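Local coordinates for protein chloramphenicol acetyltransferase (Aliivibrio fischeri, PDB 6PXA) that probably transfers an acetyl group from acetyl-CoA to the 3-hydroxyl of chloramphenicol, and binds the bile salt taurocholic acid, at residues Ala88-Arg94 and Asp114-Arg118; Glu67-Ile73 and Arg118-Val124. All blocks are in the same frame, centred on the assembly; numbering follows the deposited sequence.

Contacts 1 and 2 illustrate how a left-handed parallel beta-helix combines a repetitive core with an excursion from it. Contact 2 is the partly buried one: it pairs strands 71-73 and 122-124 as adjacent rungs of one parallel sheet, through backbone hydrogen bonds and partly exposed salt bridges beside and just before the strands. Contact 1 is a surface contact without helix or strand, where two loop segments either side of helix 105-108, in the excursion between strands 84-86 and 122-124, meet chiefly through Asn90, helped by a bridging water, beside taurocholic acid. The two share Arg118 and touch where Gly89 CA lies 4.0 Å from Ala119 CB; the centres of contacts 1 and 2 lie about 14 Å apart.

Contact 1: residues Ala88-Arg94 and Asp114-Arg118; sequences AGNQGHR and DGFQR. With TCH (taurocholic acid), chain R.
One wall of a taurocholic acid pocket forms where two loop segments either side of helix 105-108 meet. Residues 88-94 fold into overlapping turns, type II' from Ala88 to Gln91 and type I' from Asn90 to His93. Asn90 (chi1 p) forms an Asx turn, OD1 accepting from Gly92 N (3.0 Å); across the contact Asn90 OD1 accepts from Gln117 N (3.0 Å), while Asn90 ND2 donates to Gly115 O (2.9 Å). Gly92 CA and Phe116 CA are 3.8 Å apart. A CB on Gly92 would lie 2.8 Å from TCH C7, and phi 85°, psi 0° also disfavours one. A water joins Gly92 O (2.7 Å) to Gly115 N (3.0 Å). Gln91 O lies 3.3 Å from TCH C15 and Phe116 CB 3.9 Å from TCH C6; Phe116 N closes a second Asx turn on Asp114 OD1 (3.0 Å). Arg94, paired with Asp96, puts CD 3.1 Å from Gly115 O. Strand 84-86 precedes the first segment, strand 122-124 follows the second, and His93 stacks on Trp129 of the second subunit.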
# COMPACT_ATOMS: atom_id res chain seq x y z
N ALA B 88 5.27 15.96 -9.57
CA ALA B 88 6.69 16.22 -9.81
C ALA B 88 7.33 15.23 -10.78
O ALA B 88 8.56 15.04 -10.74
CB ALA B 88 7.50 16.28 -8.51
N GLY B 89 6.55 14.63 -11.67
CA GLY B 89 7.14 13.85 -12.75
C GLY B 89 8.12 12.81 -12.28
O GLY B 89 7.85 12.06 -11.33
N ASN B 90 9.28 12.75 -12.92
CA ASN B 90 10.28 11.76 -12.54
C ASN B 90 11.09 12.17 -11.32
O ASN B 90 12.05 11.48 -10.98
CB ASN B 90 11.23 11.49 -13.71
CG ASN B 90 12.11 12.70 -14.08
OD1 ASN B 90 11.94 13.80 -13.56
ND2 ASN B 90 13.05 12.48 -15.00
N GLN B 91 10.76 13.30 -10.69
CA GLN B 91 11.51 13.81 -9.53
C GLN B 91 13.03 13.80 -9.77
O GLN B 91 13.81 13.59 -8.83
CB GLN B 91 11.16 13.03 -8.27
CG GLN B 91 9.70 13.12 -7.90
CD GLN B 91 9.37 12.37 -6.60
OE1 GLN B 91 10.23 12.15 -5.75
NE2 GLN B 91 8.10 11.99 -6.45
N GLY B 92 13.46 14.06 -11.00
CA GLY B 92 14.87 14.17 -11.33
C GLY B 92 15.60 12.87 -11.64
O GLY B 92 16.81 12.92 -11.92
N HIS B 93 14.91 11.72 -11.60
CA HIS B 93 15.52 10.41 -11.84
C HIS B 93 15.30 10.03 -13.29
O HIS B 93 14.15 9.85 -13.72
CB HIS B 93 14.89 9.34 -10.93
CG HIS B 93 14.97 9.65 -9.47
ND1 HIS B 93 16.10 9.43 -8.72
CD2 HIS B 93 14.05 10.18 -8.63
CE1 HIS B 93 15.88 9.81 -7.47
NE2 HIS B 93 14.65 10.27 -7.39
N ARG B 94 16.40 9.88 -14.07
CA ARG B 94 16.29 9.58 -15.50
C ARG B 94 16.67 8.13 -15.71
O ARG B 94 17.86 7.78 -15.63
CB ARG B 94 17.17 10.50 -16.36
CG ARG B 94 16.79 11.95 -16.31
CD ARG B 94 15.92 12.47 -17.48
NE ARG B 94 16.25 12.02 -18.83
CZ ARG B 94 16.42 12.81 -19.89
NH1 ARG B 94 16.33 14.14 -19.78
NH2 ARG B 94 16.68 12.26 -21.07
N ASP B 114 20.67 18.60 -14.61
CA ASP B 114 19.35 18.41 -14.03
C ASP B 114 18.54 17.45 -14.91
O ASP B 114 18.29 17.75 -16.08
CB ASP B 114 18.66 19.78 -13.94
CG ASP B 114 17.25 19.71 -13.40
OD1 ASP B 114 16.85 18.68 -12.83
OD2 ASP B 114 16.52 20.72 -13.55
N GLY B 115 18.12 16.30 -14.34
CA GLY B 115 17.33 15.33 -15.07
C GLY B 115 15.83 15.44 -14.88
O GLY B 115 15.10 14.55 -15.33
N PHE B 116 15.35 16.47 -14.20
CA PHE B 116 13.92 16.65 -14.07
C PHE B 116 13.25 16.72 -15.43
O PHE B 116 13.65 17.52 -16.30
CB PHE B 116 13.59 17.92 -13.29
CG PHE B 116 12.10 18.19 -13.18
CD1 PHE B 116 11.30 17.36 -12.43
CD2 PHE B 116 11.51 19.24 -13.87
CE1 PHE B 116 9.94 17.58 -12.35
CE2 PHE B 116 10.15 19.47 -13.79
CZ PHE B 116 9.37 18.65 -13.02
N GLN B 117 12.18 15.94 -15.59
CA GLN B 117 11.32 15.98 -16.76
C GLN B 117 9.87 16.03 -16.31
O GLN B 117 9.45 15.23 -15.48
CB GLN B 117 11.54 14.77 -17.66
CG GLN B 117 12.82 14.86 -18.48
CD GLN B 117 12.94 13.70 -19.43
OE1 GLN B 117 13.01 13.88 -20.64
NE2 GLN B 117 12.93 12.48 -18.89
N ARG B 118 9.12 16.99 -16.85
CA ARG B 118 7.69 17.03 -16.60
C ARG B 118 7.02 15.81 -17.23
O ARG B 118 7.47 15.27 -18.25
CB ARG B 118 7.09 18.32 -17.17
CG ARG B 118 7.44 19.53 -16.34
CD ARG B 118 6.97 20.79 -16.98
NE ARG B 118 5.52 20.95 -17.04
CZ ARG B 118 4.96 22.00 -17.63
NH1 ARG B 118 5.76 22.91 -18.17
NH2 ARG B 118 3.66 22.17 -17.70
C1 TCH R . 11.64 19.67 -6.85
C2 TCH R . 12.64 20.88 -6.60
C3 TCH R . 13.38 21.26 -7.91
O3 TCH R . 14.32 22.23 -7.63
C4 TCH R . 14.09 20.03 -8.58
C5 TCH R . 13.12 18.84 -8.80
C6 TCH R . 13.87 17.61 -9.40
C7 TCH R . 14.81 16.86 -8.36
O7 TCH R . 15.95 17.60 -8.10
C8 TCH R . 14.09 16.55 -7.03
C9 TCH R . 13.42 17.88 -6.48
C10 TCH R . 12.39 18.47 -7.47
C11 TCH R . 12.83 17.59 -5.08
C12 TCH R . 13.72 16.96 -4.14
O12 TCH R . 14.69 17.86 -3.64
C13 TCH R . 14.54 15.69 -4.77
C14 TCH R . 15.12 16.05 -5.94
C15 TCH R . 15.85 14.70 -6.43
C16 TCH R . 16.45 14.22 -5.19
C17 TCH R . 15.85 15.05 -4.04
C18 TCH R . 13.54 14.53 -4.96
C19 TCH R . 11.32 17.44 -7.82
O1S TCH R . 24.95 14.05 -4.33
C20 TCH R . 15.59 14.19 -2.90
C21 TCH R . 14.87 14.88 -1.70
C22 TCH R . 17.00 13.72 -2.43
C23 TCH R . 17.81 14.80 -1.72
C24 TCH R . 19.18 14.21 -1.42
N24 TCH R . 20.25 14.42 -2.37
O24 TCH R . 19.39 13.58 -0.44
C25 TCH R . 21.55 13.84 -2.09
C26 TCH R . 22.34 13.81 -3.38
S26 TCH R . 24.08 14.02 -2.93
O2S TCH R . 24.16 15.37 -1.99
O3S TCH R . 24.58 12.69 -2.09
O HOH W 1 18.40 15.08 -11.66

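Contact 2: residues Glu67-Ile73 and Arg118-Val124; sequences EVDKLRI and RAGDTIV
Arg72, Asp69 and Arg118 lose most surface here, and with Asp121 they show how charge can close the start of a beta-helix rung. Strands 71-73 and 122-124 run parallel, 5° apart with axes 4.7 Å apart, pairing Leu71 with Thr122, Arg72 with Ile123 and Ile73 with Val124. Hydrogen bonds run from Thr122 N to Lys70 O (2.9 Å), Arg72 N to Thr122 O (2.8 Å) and Val124 N to Arg72 O (2.7 Å). Leu71, Ile73, Thr122 and Val124 share one face, with Leu71 and Val124 against Phe85 of strand 84-86; Arg72 and Ile123 occupy the other. There Arg72 (chi1 m, chi2 t) makes a salt bridge to Asp121, NE and NH1 lying 2.8 and 2.9 Å from OD2, with Ile123 CD1 over one guanidinium face. Asp121 OD1 accepts from Lys70 N (2.9 Å). Before the strands, Asp69 (chi1 m) takes Ala119 N on OD2 (2.7 Å) and, weakly, Gly120 N on OD1 (2.8 Å); at Gly120's phi 90°, psi 168° a CB would jam against Ala119 O. Arg118 NE gives Asp69 OD1 a weak hydrogen bond, part of a salt bridge (3.3 Å), and its NH1 a long salt bridge to Glu67 OE1 (3.7 Å). Each aspartate thus joins backbone amide to arginine: Asp69 before the ladder, Asp121 at its first step.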
# COMPACT_ATOMS: atom_id res chain seq x y z
N GLU B 67 7.17 26.56 -14.85
CA GLU B 67 5.91 25.82 -14.75
C GLU B 67 6.16 24.37 -14.35
O GLU B 67 7.14 23.76 -14.77
CB GLU B 67 5.15 25.87 -16.08
CG GLU B 67 4.65 27.26 -16.50
CD GLU B 67 4.34 27.33 -18.00
OE1 GLU B 67 4.77 26.42 -18.73
OE2 GLU B 67 3.67 28.30 -18.44
N VAL B 68 5.25 23.84 -13.55
CA VAL B 68 5.28 22.45 -13.08
C VAL B 68 4.00 21.74 -13.51
O VAL B 68 3.02 22.37 -13.92
CB VAL B 68 5.46 22.35 -11.55
CG1 VAL B 68 6.80 22.92 -11.12
CG2 VAL B 68 4.30 23.03 -10.84
N ASP B 69 4.02 20.40 -13.40
CA ASP B 69 2.81 19.62 -13.66
C ASP B 69 1.71 19.97 -12.67
O ASP B 69 1.95 20.13 -11.47
CB ASP B 69 3.13 18.11 -13.60
CG ASP B 69 4.08 17.66 -14.72
OD1 ASP B 69 4.02 18.23 -15.84
OD2 ASP B 69 4.95 16.80 -14.47
N LYS B 70 0.50 20.14 -13.17
CA LYS B 70 -0.63 20.53 -12.35
C LYS B 70 -1.55 19.33 -12.13
O LYS B 70 -1.55 18.37 -12.90
CB LYS B 70 -1.39 21.69 -13.00
CG LYS B 70 -0.65 23.05 -12.92
CD LYS B 70 -1.33 24.15 -13.69
CE LYS B 70 -0.30 25.25 -14.02
NZ LYS B 70 -0.82 26.33 -14.91
N LEU B 71 -2.32 19.40 -11.05
CA LEU B 71 -3.31 18.38 -10.70
C LEU B 71 -4.70 18.99 -10.89
O LEU B 71 -5.07 19.94 -10.20
CB LEU B 71 -3.11 17.89 -9.27
CG LEU B 71 -4.28 17.07 -8.72
CD1 LEU B 71 -4.46 15.78 -9.51
CD2 LEU B 71 -4.15 16.79 -7.22
N ARG B 72 -5.47 18.45 -11.83
CA ARG B 72 -6.79 18.99 -12.13
C ARG B 72 -7.83 17.91 -11.86
O ARG B 72 -7.75 16.80 -12.40
CB ARG B 72 -6.87 19.48 -13.58
CG ARG B 72 -5.70 20.33 -14.02
CD ARG B 72 -6.06 20.99 -15.37
NE ARG B 72 -5.06 20.75 -16.42
CZ ARG B 72 -5.36 20.54 -17.71
NH1 ARG B 72 -4.40 20.33 -18.59
NH2 ARG B 72 -6.63 20.51 -18.11
N ILE B 73 -8.81 18.23 -11.01
CA ILE B 73 -9.86 17.30 -10.61
C ILE B 73 -11.21 17.91 -10.97
O ILE B 73 -11.43 19.12 -10.81
CB ILE B 73 -9.77 16.98 -9.10
CG1 ILE B 73 -8.48 16.21 -8.80
CG2 ILE B 73 -10.98 16.20 -8.65
CD1 ILE B 73 -8.12 16.14 -7.31
N ARG B 118 9.12 16.99 -16.85
CA ARG B 118 7.69 17.03 -16.60
C ARG B 118 7.02 15.81 -17.23
O ARG B 118 7.47 15.27 -18.25
CB ARG B 118 7.09 18.32 -17.17
CG ARG B 118 7.44 19.53 -16.34
CD ARG B 118 6.97 20.79 -16.98
NE ARG B 118 5.52 20.95 -17.04
CZ ARG B 118 4.96 22.00 -17.63
NH1 ARG B 118 5.76 22.91 -18.17
NH2 ARG B 118 3.66 22.17 -17.70
N ALA B 119 5.94 15.36 -16.59
CA ALA B 119 5.15 14.27 -17.11
C ALA B 119 3.84 14.75 -17.70
O ALA B 119 3.10 13.95 -18.28
CB ALA B 119 4.87 13.24 -16.01
N GLY B 120 3.54 16.04 -17.57
CA GLY B 120 2.25 16.57 -17.93
C GLY B 120 1.31 16.54 -16.75
O GLY B 120 1.56 15.88 -15.72
N ASP B 121 0.19 17.23 -16.90
CA ASP B 121 -0.78 17.34 -15.83
C ASP B 121 -1.42 15.99 -15.48
O ASP B 121 -1.61 15.12 -16.34
CB ASP B 121 -1.90 18.31 -16.21
CG ASP B 121 -1.43 19.77 -16.27
OD1 ASP B 121 -0.26 20.08 -15.94
OD2 ASP B 121 -2.28 20.63 -16.64
N THR B 122 -1.76 15.83 -14.21
CA THR B 122 -2.63 14.75 -13.76
C THR B 122 -4.06 15.27 -13.80
O THR B 122 -4.38 16.27 -13.16
CB THR B 122 -2.26 14.27 -12.36
OG1 THR B 122 -0.94 13.72 -12.40
CG2 THR B 122 -3.21 13.17 -11.90
N ILE B 123 -4.91 14.63 -14.61
CA ILE B 123 -6.27 15.07 -14.81
C ILE B 123 -7.19 13.96 -14.34
O ILE B 123 -7.08 12.82 -14.82
CB ILE B 123 -6.55 15.41 -16.27
CG1 ILE B 123 -5.53 16.43 -16.77
CG2 ILE B 123 -7.95 15.96 -16.42
CD1 ILE B 123 -5.64 16.75 -18.25
N VAL B 124 -8.10 14.29 -13.43
CA VAL B 124 -9.22 13.44 -13.06
C VAL B 124 -10.50 14.10 -13.57
O VAL B 124 -10.79 15.26 -13.25
CB VAL B 124 -9.27 13.18 -11.55
CG1 VAL B 124 -10.43 12.23 -11.22
CG2 VAL B 124 -7.95 12.57 -11.08